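Multiheme cytochrome cf (Carboxydothermus ferrireducens DSM 11255, PDB 6QVM) probably passes electrons along a chain of covalently bound c-type hemes through the S-layer to insoluble iron(III) outside the cell. Local coordinates at residues 401-406 with 566-571; 492-497 with 547-552; 553-558 with 590-595. All coordinates share one frame; numbering follows the deposited sequence.

Contact 1: 401-406 with 566-571; sequences YAIAGV and PTISID
Ile-570 meets Tyr-401 through its CG2 branch, which stands anti to the backbone N while CG1 lies beside that N (chi1 -51°); CG2 rests against Tyr-401 CB at 3.6 Å. In Ile-568 the other branch does the touching: CG1 is anti to the backbone N (chi1 -171°), and with the CD1 beyond it reaches across to Ile-403, where Ile-403 CG2 and Ile-568 CD1 come within 3.7 Å. Both pairs lie on one face of an antiparallel beta-sheet of four strands, in which 400-403 and 567-572 are the inner two, flanked by 410-411 and 589-593. The case illustrates how a short sheet can join chain parts about 160 residues apart when the intervening chain is mostly loop and helix. Ala-402 and Asp-571 form a hydrogen-bonded pair: Ala-402 N gives to Asp-571 O at 2.9 Å, and Asp-571 N returns a bond to Ala-402 O at 3.0 Å. On the same face as the isoleucines the Tyr-401 ring makes a T-shaped stack with Tyr-560, and its OH is hydrogen-bonded to Glu-396 O. On the outer strand's side, Ser-569 OG is bonded to Ser-591 OG. The pairing ends where the chain leaves the sheet in a type II turn from Ile-403 to Val-406, closed by Val-406 N on Ile-403 O. Gly-405 has the positive phi that this turn asks of its third residue, where a side chain would collide with the carbonyl O of Ala-404. Just before it, Ala-404 N donates to Ser-569 O at 2.8 Å, an oxygen that also receives a CA-H...O contact from Ile-403, and Ala-404 CB sits 3.8 Å from Ser-569 CB.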
loop_
_atom_site.group_PDB
_atom_site.type_symbol
_atom_site.label_atom_id
_atom_site.label_comp_id
_atom_site.label_asym_id
_atom_site.label_seq_id
_atom_site.Cartn_x
_atom_site.Cartn_y
_atom_site.Cartn_z
ATOM N N TYR A 401 -5.753 25.358 -9.892
ATOM C CA TYR A 401 -5.492 26.432 -8.944
ATOM C C TYR A 401 -5.882 27.782 -9.525
ATOM O O TYR A 401 -5.605 28.072 -10.693
ATOM C CB TYR A 401 -4.012 26.510 -8.564
ATOM C CG TYR A 401 -3.312 25.205 -8.288
ATOM C CD1 TYR A 401 -3.970 24.140 -7.684
ATOM C CD2 TYR A 401 -1.976 25.046 -8.623
ATOM C CE1 TYR A 401 -3.318 22.947 -7.437
ATOM C CE2 TYR A 401 -1.316 23.867 -8.377
ATOM C CZ TYR A 401 -1.988 22.817 -7.781
ATOM O OH TYR A 401 -1.319 21.638 -7.543
ATOM N N ALA A 402 -6.497 28.611 -8.692
ATOM C CA ALA A 402 -6.600 30.047 -8.924
ATOM C C ALA A 402 -5.668 30.708 -7.911
ATOM O O ALA A 402 -6.022 30.869 -6.737
ATOM C CB ALA A 402 -8.040 30.541 -8.786
ATOM N N ILE A 403 -4.466 31.058 -8.354
ATOM C CA ILE A 403 -3.507 31.736 -7.488
ATOM C C ILE A 403 -3.926 33.196 -7.359
ATOM O O ILE A 403 -4.058 33.903 -8.363
ATOM C CB ILE A 403 -2.082 31.611 -8.039
ATOM C CG1 ILE A 403 -1.746 30.142 -8.322
ATOM C CG2 ILE A 403 -1.082 32.209 -7.060
ATOM C CD1 ILE A 403 -0.412 29.938 -9.015
ATOM N N ALA A 404 -4.134 33.647 -6.125
ATOM C CA ALA A 404 -4.617 35.001 -5.895
ATOM C C ALA A 404 -3.650 36.027 -6.472
ATOM O O ALA A 404 -2.433 35.907 -6.326
ATOM C CB ALA A 404 -4.818 35.249 -4.402
ATOM N N GLY A 405 -4.202 37.042 -7.133
ATOM C CA GLY A 405 -3.402 38.048 -7.788
ATOM C C GLY A 405 -2.854 37.647 -9.140
ATOM O O GLY A 405 -2.189 38.464 -9.786
ATOM N N VAL A 406 -3.091 36.416 -9.581
ATOM C CA VAL A 406 -2.713 35.963 -10.915
ATOM C C VAL A 406 -3.985 35.534 -11.631
ATOM O O VAL A 406 -4.680 34.616 -11.175
ATOM C CB VAL A 406 -1.698 34.808 -10.870
ATOM C CG1 VAL A 406 -1.396 34.304 -12.280
ATOM C CG2 VAL A 406 -0.428 35.232 -10.155
ATOM N N PRO A 566 6.689 36.367 -0.252
ATOM C CA PRO A 566 6.865 35.173 0.568
ATOM C C PRO A 566 5.579 34.358 0.810
ATOM O O PRO A 566 5.653 33.152 1.087
ATOM C CB PRO A 566 7.391 35.747 1.870
ATOM C CG PRO A 566 6.710 37.068 1.971
ATOM C CD PRO A 566 6.549 37.580 0.584
ATOM N N THR A 567 4.420 35.004 0.727
ATOM C CA THR A 567 3.147 34.330 0.937
ATOM C C THR A 567 2.417 34.125 -0.386
ATOM O O THR A 567 2.601 34.876 -1.349
ATOM C CB THR A 567 2.239 35.096 1.901
ATOM O OG1 THR A 567 1.759 36.288 1.265
ATOM C CG2 THR A 567 2.979 35.449 3.180
ATOM N N ILE A 568 1.599 33.076 -0.424
ATOM C CA ILE A 568 0.777 32.756 -1.582
ATOM C C ILE A 568 -0.589 32.313 -1.079
ATOM O O ILE A 568 -0.716 31.724 -0.001
ATOM C CB ILE A 568 1.432 31.669 -2.468
ATOM C CG1 ILE A 568 0.677 31.510 -3.788
ATOM C CG2 ILE A 568 1.502 30.344 -1.726
ATOM C CD1 ILE A 568 1.422 30.658 -4.797
ATOM N N SER A 569 -1.621 32.637 -1.854
ATOM C CA SER A 569 -2.985 32.215 -1.571
ATOM C C SER A 569 -3.546 31.511 -2.796
ATOM O O SER A 569 -3.468 32.042 -3.909
ATOM C CB SER A 569 -3.867 33.404 -1.192
ATOM O OG SER A 569 -4.023 33.478 0.212
ATOM N N ILE A 570 -4.099 30.318 -2.592
ATOM C CA ILE A 570 -4.629 29.507 -3.678
ATOM C C ILE A 570 -6.078 29.156 -3.380
ATOM O O ILE A 570 -6.423 28.791 -2.250
ATOM C CB ILE A 570 -3.802 28.224 -3.895
ATOM C CG1 ILE A 570 -2.314 28.560 -4.007
ATOM C CG2 ILE A 570 -4.286 27.483 -5.131
ATOM C CD1 ILE A 570 -1.486 27.473 -4.678
ATOM N N ASP A 571 -6.923 29.285 -4.399
ATOM C CA ASP A 571 -8.255 28.702 -4.398
ATOM C C ASP A 571 -8.216 27.441 -5.250
ATOM O O ASP A 571 -7.945 27.502 -6.456
ATOM C CB ASP A 571 -9.306 29.686 -4.914
ATOM C CG ASP A 571 -9.692 30.726 -3.873
ATOM O OD1 ASP A 571 -9.015 30.792 -2.825
ATOM O OD2 ASP A 571 -10.664 31.480 -4.107
#

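Contact 2: 492-497 with 547-552; sequences EPNELC and AECVTC. With HEC (heme c), chain N.
Two cysteines that carry different hemes lie side by side here: Cys-497 SG packs on Cys-549 CB at 3.7 Å, and each sulfur is linked covalently to the CAB atom of its own heme c. The heme of Cys-549, bonded at 1.8 Å from SG to CAB, is held a second time by Cys-552 SG on CAC, as expected of a CXXCH heme-binding motif. Beside the sulfurs, Asn-494 reaches from the first turn of helix 493-500 to the backbone of Cys-549. Its OD1 accepts from Cys-549 N at 3.1 Å, and a water that donates to the same OD1 in turn accepts from Val-550 N. The ND2 end gives to a second water, 2.9 Å away, that bonds on to Ala-547 O, so acceptor and donor ends are told apart and the amide is fixed in rotation. An alanine in place of Asn-494 would probably leave Cys-549 N without this acceptor and both waters without one of their mates. Glu-548 lays CB and CG against the amide, and its OE1 is 4.0 Å from Pro-493 CB, while Pro-493 CB also touches Val-550 CG1. One amide therefore serves both heme-binding segments, directly and through two waters, which is consistent with holding neighbouring hemes at a set spacing for electron transfer.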
loop_
_atom_site.group_PDB
_atom_site.type_symbol
_atom_site.label_atom_id
_atom_site.label_comp_id
_atom_site.label_asym_id
_atom_site.label_seq_id
_atom_site.Cartn_x
_atom_site.Cartn_y
_atom_site.Cartn_z
ATOM N N GLU A 492 15.402 10.334 0.455
ATOM C CA GLU A 492 15.564 11.587 1.173
ATOM C C GLU A 492 14.953 12.715 0.341
ATOM O O GLU A 492 15.103 12.727 -0.886
ATOM C CB GLU A 492 17.044 11.854 1.450
ATOM C CG GLU A 492 17.325 12.948 2.469
ATOM N N PRO A 493 14.228 13.651 0.966
ATOM C CA PRO A 493 13.455 14.639 0.183
ATOM C C PRO A 493 14.221 15.333 -0.935
ATOM O O PRO A 493 13.724 15.385 -2.068
ATOM C CB PRO A 493 12.993 15.627 1.259
ATOM C CG PRO A 493 12.862 14.785 2.479
ATOM C CD PRO A 493 13.973 13.772 2.412
ATOM N N ASN A 494 15.410 15.876 -0.654
ATOM C CA ASN A 494 16.188 16.528 -1.703
ATOM C C ASN A 494 16.484 15.558 -2.839
ATOM O O ASN A 494 16.212 15.851 -4.008
ATOM C CB ASN A 494 17.487 17.103 -1.136
ATOM C CG ASN A 494 17.286 18.443 -0.451
ATOM O OD1 ASN A 494 16.205 19.028 -0.507
ATOM N ND2 ASN A 494 18.338 18.942 0.188
ATOM N N GLU A 495 17.008 14.376 -2.506
ATOM C CA GLU A 495 17.320 13.381 -3.525
ATOM C C GLU A 495 16.087 12.984 -4.326
ATOM O O GLU A 495 16.203 12.614 -5.501
ATOM C CB GLU A 495 17.950 12.152 -2.875
ATOM N N LEU A 496 14.902 13.051 -3.715
ATOM C CA LEU A 496 13.674 12.742 -4.440
ATOM C C LEU A 496 13.402 13.775 -5.527
ATOM O O LEU A 496 13.156 13.420 -6.685
ATOM C CB LEU A 496 12.497 12.663 -3.467
ATOM C CG LEU A 496 11.127 12.388 -4.087
ATOM C CD1 LEU A 496 10.918 10.894 -4.284
ATOM C CD2 LEU A 496 10.030 12.991 -3.230
ATOM N N CYS A 497 13.436 15.061 -5.170
ATOM C CA CYS A 497 13.226 16.111 -6.161
ATOM C C CYS A 497 14.349 16.135 -7.191
ATOM O O CYS A 497 14.096 16.270 -8.392
ATOM C CB CYS A 497 13.119 17.471 -5.472
ATOM S SG CYS A 497 12.081 17.475 -3.992
ATOM N N ALA A 547 18.158 25.335 3.518
ATOM C CA ALA A 547 16.813 24.957 3.120
ATOM C C ALA A 547 16.844 23.696 2.265
ATOM O O ALA A 547 17.833 23.397 1.590
ATOM C CB ALA A 547 16.140 26.083 2.335
ATOM N N GLU A 548 15.749 22.946 2.310
ATOM C CA GLU A 548 15.511 21.879 1.355
ATOM C C GLU A 548 14.522 22.361 0.306
ATOM O O GLU A 548 13.850 23.382 0.480
ATOM C CB GLU A 548 14.965 20.626 2.044
ATOM C CG GLU A 548 15.897 20.013 3.073
ATOM C CD GLU A 548 15.350 18.720 3.637
ATOM O OE1 GLU A 548 15.793 17.642 3.184
ATOM O OE2 GLU A 548 14.458 18.785 4.509
ATOM N N CYS A 549 14.441 21.606 -0.794
ATOM C CA CYS A 549 13.426 21.880 -1.805
ATOM C C CYS A 549 12.050 21.988 -1.166
ATOM O O CYS A 549 11.287 22.914 -1.460
ATOM C CB CYS A 549 13.423 20.790 -2.879
ATOM S SG CYS A 549 15.047 20.251 -3.429
ATOM N N VAL A 550 11.728 21.055 -0.266
ATOM C CA VAL A 550 10.418 21.019 0.361
ATOM C C VAL A 550 10.185 22.196 1.301
ATOM O O VAL A 550 9.029 22.530 1.583
ATOM C CB VAL A 550 10.250 19.684 1.109
ATOM C CG1 VAL A 550 10.232 18.521 0.138
ATOM C CG2 VAL A 550 11.378 19.502 2.123
ATOM N N THR A 551 11.247 22.838 1.794
ATOM C CA THR A 551 11.065 23.975 2.690
ATOM C C THR A 551 10.266 25.077 2.007
ATOM O O THR A 551 9.336 25.643 2.594
ATOM C CB THR A 551 12.423 24.510 3.151
ATOM O OG1 THR A 551 13.255 23.423 3.580
ATOM C CG2 THR A 551 12.264 25.492 4.317
ATOM N N CYS A 552 10.620 25.397 0.766
ATOM C CA CYS A 552 9.955 26.471 0.036
ATOM C C CYS A 552 8.789 25.968 -0.808
ATOM O O CYS A 552 7.767 26.651 -0.928
ATOM C CB CYS A 552 10.957 27.205 -0.863
ATOM S SG CYS A 552 12.298 28.047 0.010
HETATM FE FE HEC N . 12.555 25.940 -6.228
HETATM C CHA HEC N . 11.034 27.606 -8.785
HETATM C CHB HEC N . 12.563 23.036 -8.172
HETATM C CHC HEC N . 14.423 24.356 -3.888
HETATM C CHD HEC N . 12.185 28.668 -4.116
HETATM N NA HEC N . 11.921 25.403 -8.101
HETATM C C1A HEC N . 11.305 26.265 -8.986
HETATM C C2A HEC N . 10.991 25.514 -10.186
HETATM C C3A HEC N . 11.405 24.257 -10.019
HETATM C C4A HEC N . 11.999 24.164 -8.708
HETATM C CMA HEC N . 11.257 23.118 -11.047
HETATM C CAA HEC N . 10.295 26.080 -11.436
HETATM C CBA HEC N . 8.820 26.132 -11.096
HETATM C CGA HEC N . 8.129 27.081 -12.028
HETATM O O1A HEC N . 7.409 27.984 -11.531
HETATM O O2A HEC N . 8.298 26.933 -13.265
HETATM N NB HEC N . 13.322 24.033 -6.056
HETATM C C1B HEC N . 13.296 23.029 -7.009
HETATM C C2B HEC N . 14.179 21.967 -6.574
HETATM C C3B HEC N . 14.690 22.323 -5.376
HETATM C C4B HEC N . 14.158 23.635 -5.033
HETATM C CMB HEC N . 14.405 20.652 -7.359
HETATM C CAB HEC N . 15.680 21.514 -4.501
HETATM C CBB HEC N . 17.026 21.298 -5.229
HETATM N NC HEC N . 13.148 26.422 -4.351
HETATM C C1C HEC N . 13.937 25.606 -3.560
HETATM C C2C HEC N . 14.192 26.293 -2.309
HETATM C C3C HEC N . 13.611 27.508 -2.373
HETATM C C4C HEC N . 12.926 27.598 -3.655
HETATM C CMC HEC N . 15.079 25.739 -1.170
HETATM C CAC HEC N . 13.603 28.615 -1.282
HETATM C CBC HEC N . 15.028 29.144 -1.009
HETATM N ND HEC N . 11.733 27.850 -6.415
HETATM C C1D HEC N . 11.703 28.808 -5.403
HETATM C C2D HEC N . 11.079 29.998 -5.926
HETATM C C3D HEC N . 10.710 29.677 -7.381
HETATM C C4D HEC N . 11.162 28.317 -7.602
HETATM C CMD HEC N . 10.825 31.317 -5.172
HETATM C CAD HEC N . 10.015 30.632 -8.378
HETATM C CBD HEC N . 8.683 30.013 -8.788
HETATM C CGD HEC N . 7.560 31.003 -8.605
HETATM O O1D HEC N . 6.524 30.621 -7.994
HETATM O O2D HEC N . 7.699 32.171 -9.061
HETATM O O HOH W 1 13.433 18.579 -0.650
HETATM O O HOH W 2 19.340 21.052 1.950
#

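Contact 3: 553-558 with 590-595; sequences HMPNGY and ASYNSC. With HEC (heme c), chain N.
The rings of Tyr-558 and Tyr-592 lie nearly parallel, their planes 25° apart, but offset, with centroids 5.3 Å apart, so little of one ring lies over the other. The closest touch is between the CD2 atoms of Tyr-558 and Tyr-592, at 3.5 Å. Pro-555 comes from the same side of the Tyr-592 plane but toward the CD1 and CE1 side: its CD makes an off-centre CH-pi contact 4.2 Å from the ring centroid, and its CG comes up to CD1. At the rim of the Tyr-592 ring, in its plane, sits Ser-594 OG, which touches Pro-555 CG and is hydrogen-bonded to Cys-552 O. In Tyr-592, chi1 of 51° puts CG between the backbone N and the carbonyl carbon, and the ring beyond it offers CD1 to Pro-555 and CD2 to Tyr-558. Two residues earlier in strand 589-593, Ala-590 CB packs on Tyr-558 CE1 at 3.9 Å. No direct hydrogen bond joins the two segments, and water does this work. One water donates to His-553 O at 2.7 Å and to Tyr-592 OH, which is also bonded to Lys-562 O; a second water links Tyr-558 OH with Ser-591 N. The loop packs on the side chains of the outermost strand, 589-593, soon after the CXXCH helix. At the far end of the other segment, Asn-593 OD1 accepts from Cys-595 N in an Asx turn. The chemistry at the start of the loop is that of a bis-histidine c-type heme: His-553 NE2 binds the heme iron at 1.9 Å opposite His-659, and the bond from His-553 ND1 to Phe-561 O fixes the imidazole's rotation and would probably strengthen NE2 as a donor to iron.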
loop_
_atom_site.group_PDB
_atom_site.type_symbol
_atom_site.label_atom_id
_atom_site.label_comp_id
_atom_site.label_asym_id
_atom_site.label_seq_id
_atom_site.Cartn_x
_atom_site.Cartn_y
_atom_site.Cartn_z
ATOM N N HIS A 553 8.919 24.787 -1.401
ATOM C CA HIS A 553 7.895 24.289 -2.311
ATOM C C HIS A 553 6.794 23.501 -1.620
ATOM O O HIS A 553 5.716 23.343 -2.201
ATOM C CB HIS A 553 8.525 23.410 -3.396
ATOM C CG HIS A 553 9.336 24.167 -4.400
ATOM N ND1 HIS A 553 8.774 24.794 -5.491
ATOM C CD2 HIS A 553 10.671 24.378 -4.489
ATOM C CE1 HIS A 553 9.727 25.367 -6.206
ATOM N NE2 HIS A 553 10.886 25.132 -5.617
ATOM N N MET A 554 7.031 22.987 -0.416
ATOM C CA MET A 554 6.025 22.193 0.291
ATOM C C MET A 554 5.918 22.621 1.755
ATOM O O MET A 554 6.131 21.815 2.664
ATOM C CB MET A 554 6.347 20.701 0.184
ATOM C CG MET A 554 6.515 20.176 -1.234
ATOM S SD MET A 554 6.615 18.374 -1.256
ATOM C CE MET A 554 4.924 17.937 -0.864
ATOM N N PRO A 555 5.562 23.883 2.021
ATOM C CA PRO A 555 5.391 24.300 3.416
ATOM C C PRO A 555 4.192 23.602 4.031
ATOM O O PRO A 555 3.144 23.462 3.399
ATOM C CB PRO A 555 5.168 25.813 3.317
ATOM C CG PRO A 555 5.672 26.185 1.954
ATOM C CD PRO A 555 5.333 25.005 1.099
ATOM N N ASN A 556 4.368 23.144 5.270
ATOM C CA ASN A 556 3.322 22.449 6.020
ATOM C C ASN A 556 2.800 21.219 5.276
ATOM O O ASN A 556 1.647 20.820 5.450
ATOM C CB ASN A 556 2.173 23.403 6.360
ATOM C CG ASN A 556 2.624 24.560 7.227
ATOM O OD1 ASN A 556 3.304 24.368 8.235
ATOM N ND2 ASN A 556 2.253 25.772 6.833
ATOM N N GLY A 557 3.629 20.624 4.419
ATOM C CA GLY A 557 3.223 19.448 3.674
ATOM C C GLY A 557 2.346 19.714 2.471
ATOM O O GLY A 557 1.856 18.756 1.860
ATOM N N TYR A 558 2.136 20.975 2.102
ATOM C CA TYR A 558 1.297 21.274 0.948
ATOM C C TYR A 558 1.944 20.775 -0.339
ATOM O O TYR A 558 3.149 20.932 -0.549
ATOM C CB TYR A 558 1.033 22.776 0.853
ATOM C CG TYR A 558 -0.131 23.243 1.693
ATOM C CD1 TYR A 558 -1.421 22.816 1.416
ATOM C CD2 TYR A 558 0.056 24.114 2.755
ATOM C CE1 TYR A 558 -2.489 23.243 2.173
ATOM C CE2 TYR A 558 -1.006 24.534 3.532
ATOM C CZ TYR A 558 -2.279 24.103 3.230
ATOM O OH TYR A 558 -3.345 24.528 3.988
ATOM N N ALA A 590 -6.231 27.627 0.374
ATOM C CA ALA A 590 -4.958 27.278 0.983
ATOM C C ALA A 590 -4.053 28.499 0.969
ATOM O O ALA A 590 -4.023 29.250 -0.011
ATOM C CB ALA A 590 -4.290 26.115 0.245
ATOM N N SER A 591 -3.308 28.685 2.055
ATOM C CA SER A 591 -2.473 29.865 2.216
ATOM C C SER A 591 -1.256 29.495 3.047
ATOM O O SER A 591 -1.400 28.891 4.113
ATOM C CB SER A 591 -3.263 30.984 2.895
ATOM O OG SER A 591 -2.883 32.245 2.387
ATOM N N TYR A 592 -0.067 29.845 2.559
ATOM C CA TYR A 592 1.139 29.571 3.324
ATOM C C TYR A 592 2.233 30.578 2.996
ATOM O O TYR A 592 2.187 31.283 1.985
ATOM C CB TYR A 592 1.644 28.142 3.089
ATOM C CG TYR A 592 1.794 27.724 1.636
ATOM C CD1 TYR A 592 2.946 28.018 0.913
ATOM C CD2 TYR A 592 0.801 26.992 1.001
ATOM C CE1 TYR A 592 3.091 27.612 -0.410
ATOM C CE2 TYR A 592 0.931 26.592 -0.316
ATOM C CZ TYR A 592 2.076 26.902 -1.018
ATOM O OH TYR A 592 2.212 26.503 -2.327
ATOM N N ASN A 593 3.231 30.618 3.878
ATOM C CA ASN A 593 4.432 31.428 3.715
ATOM C C ASN A 593 5.604 30.485 3.461
ATOM O O ASN A 593 5.910 29.634 4.304
ATOM C CB ASN A 593 4.671 32.289 4.958
ATOM C CG ASN A 593 5.831 33.270 4.797
ATOM O OD1 ASN A 593 6.844 32.969 4.166
ATOM N ND2 ASN A 593 5.685 34.450 5.396
ATOM N N SER A 594 6.262 30.641 2.309
ATOM C CA SER A 594 7.334 29.732 1.924
ATOM C C SER A 594 8.689 30.105 2.520
ATOM O O SER A 594 9.672 29.406 2.245
ATOM C CB SER A 594 7.467 29.665 0.395
ATOM O OG SER A 594 6.382 28.963 -0.189
ATOM N N CYS A 595 8.768 31.166 3.332
ATOM C CA CYS A 595 10.054 31.743 3.694
ATOM C C CYS A 595 10.227 32.035 5.178
ATOM O O CYS A 595 11.369 32.258 5.609
ATOM C CB CYS A 595 10.287 33.048 2.920
ATOM S SG CYS A 595 9.875 32.943 1.172
HETATM FE FE HEC N . 12.555 25.940 -6.228
HETATM C CHA HEC N . 11.034 27.606 -8.785
HETATM C CHB HEC N . 12.563 23.036 -8.172
HETATM C CHC HEC N . 14.423 24.356 -3.888
HETATM C CHD HEC N . 12.185 28.668 -4.116
HETATM N NA HEC N . 11.921 25.403 -8.101
HETATM C C1A HEC N . 11.305 26.265 -8.986
HETATM C C2A HEC N . 10.991 25.514 -10.186
HETATM C C3A HEC N . 11.405 24.257 -10.019
HETATM C C4A HEC N . 11.999 24.164 -8.708
HETATM C CMA HEC N . 11.257 23.118 -11.047
HETATM C CAA HEC N . 10.295 26.080 -11.436
HETATM C CBA HEC N . 8.820 26.132 -11.096
HETATM C CGA HEC N . 8.129 27.081 -12.028
HETATM O O1A HEC N . 7.409 27.984 -11.531
HETATM O O2A HEC N . 8.298 26.933 -13.265
HETATM N NB HEC N . 13.322 24.033 -6.056
HETATM C C1B HEC N . 13.296 23.029 -7.009
HETATM C C2B HEC N . 14.179 21.967 -6.574
HETATM C C3B HEC N . 14.690 22.323 -5.376
HETATM C C4B HEC N . 14.158 23.635 -5.033
HETATM C CMB HEC N . 14.405 20.652 -7.359
HETATM C CAB HEC N . 15.680 21.514 -4.501
HETATM C CBB HEC N . 17.026 21.298 -5.229
HETATM N NC HEC N . 13.148 26.422 -4.351
HETATM C C1C HEC N . 13.937 25.606 -3.560
HETATM C C2C HEC N . 14.192 26.293 -2.309
HETATM C C3C HEC N . 13.611 27.508 -2.373
HETATM C C4C HEC N . 12.926 27.598 -3.655
HETATM C CMC HEC N . 15.079 25.739 -1.170
HETATM C CAC HEC N . 13.603 28.615 -1.282
HETATM C CBC HEC N . 15.028 29.144 -1.009
HETATM N ND HEC N . 11.733 27.850 -6.415
HETATM C C1D HEC N . 11.703 28.808 -5.403
HETATM C C2D HEC N . 11.079 29.998 -5.926
HETATM C C3D HEC N . 10.710 29.677 -7.381
HETATM C C4D HEC N . 11.162 28.317 -7.602
HETATM C CMD HEC N . 10.825 31.317 -5.172
HETATM C CAD HEC N . 10.015 30.632 -8.378
HETATM C CBD HEC N . 8.683 30.013 -8.788
HETATM C CGD HEC N . 7.560 31.003 -8.605
HETATM O O1D HEC N . 6.524 30.621 -7.994
HETATM O O2D HEC N . 7.699 32.171 -9.061
HETATM O O HOH W 3 3.067 23.599 -1.776
HETATM O O HOH W 4 -3.933 27.293 4.495
#

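How the contacts relate
All three contacts are partly buried, yet each is held differently. Contact 1 runs toward the surface, its turn exposed, and relies on direct backbone bonds within the sheet. Contact 3 reaches the same sheet through strand 589-593, where Ile-570 N meets Ala-590 O, but it is closed by aromatic and proline packing with water between. Contact 2 lies between helices and combines an amide bridge with heme-linked sulfur. Contacts 2 and 3 share one heme and follow directly on each other in the chain, from Cys-552 to His-553; contact 2 is nested inside the loop closed by contact 1, about 7 Å from it at the nearest atoms.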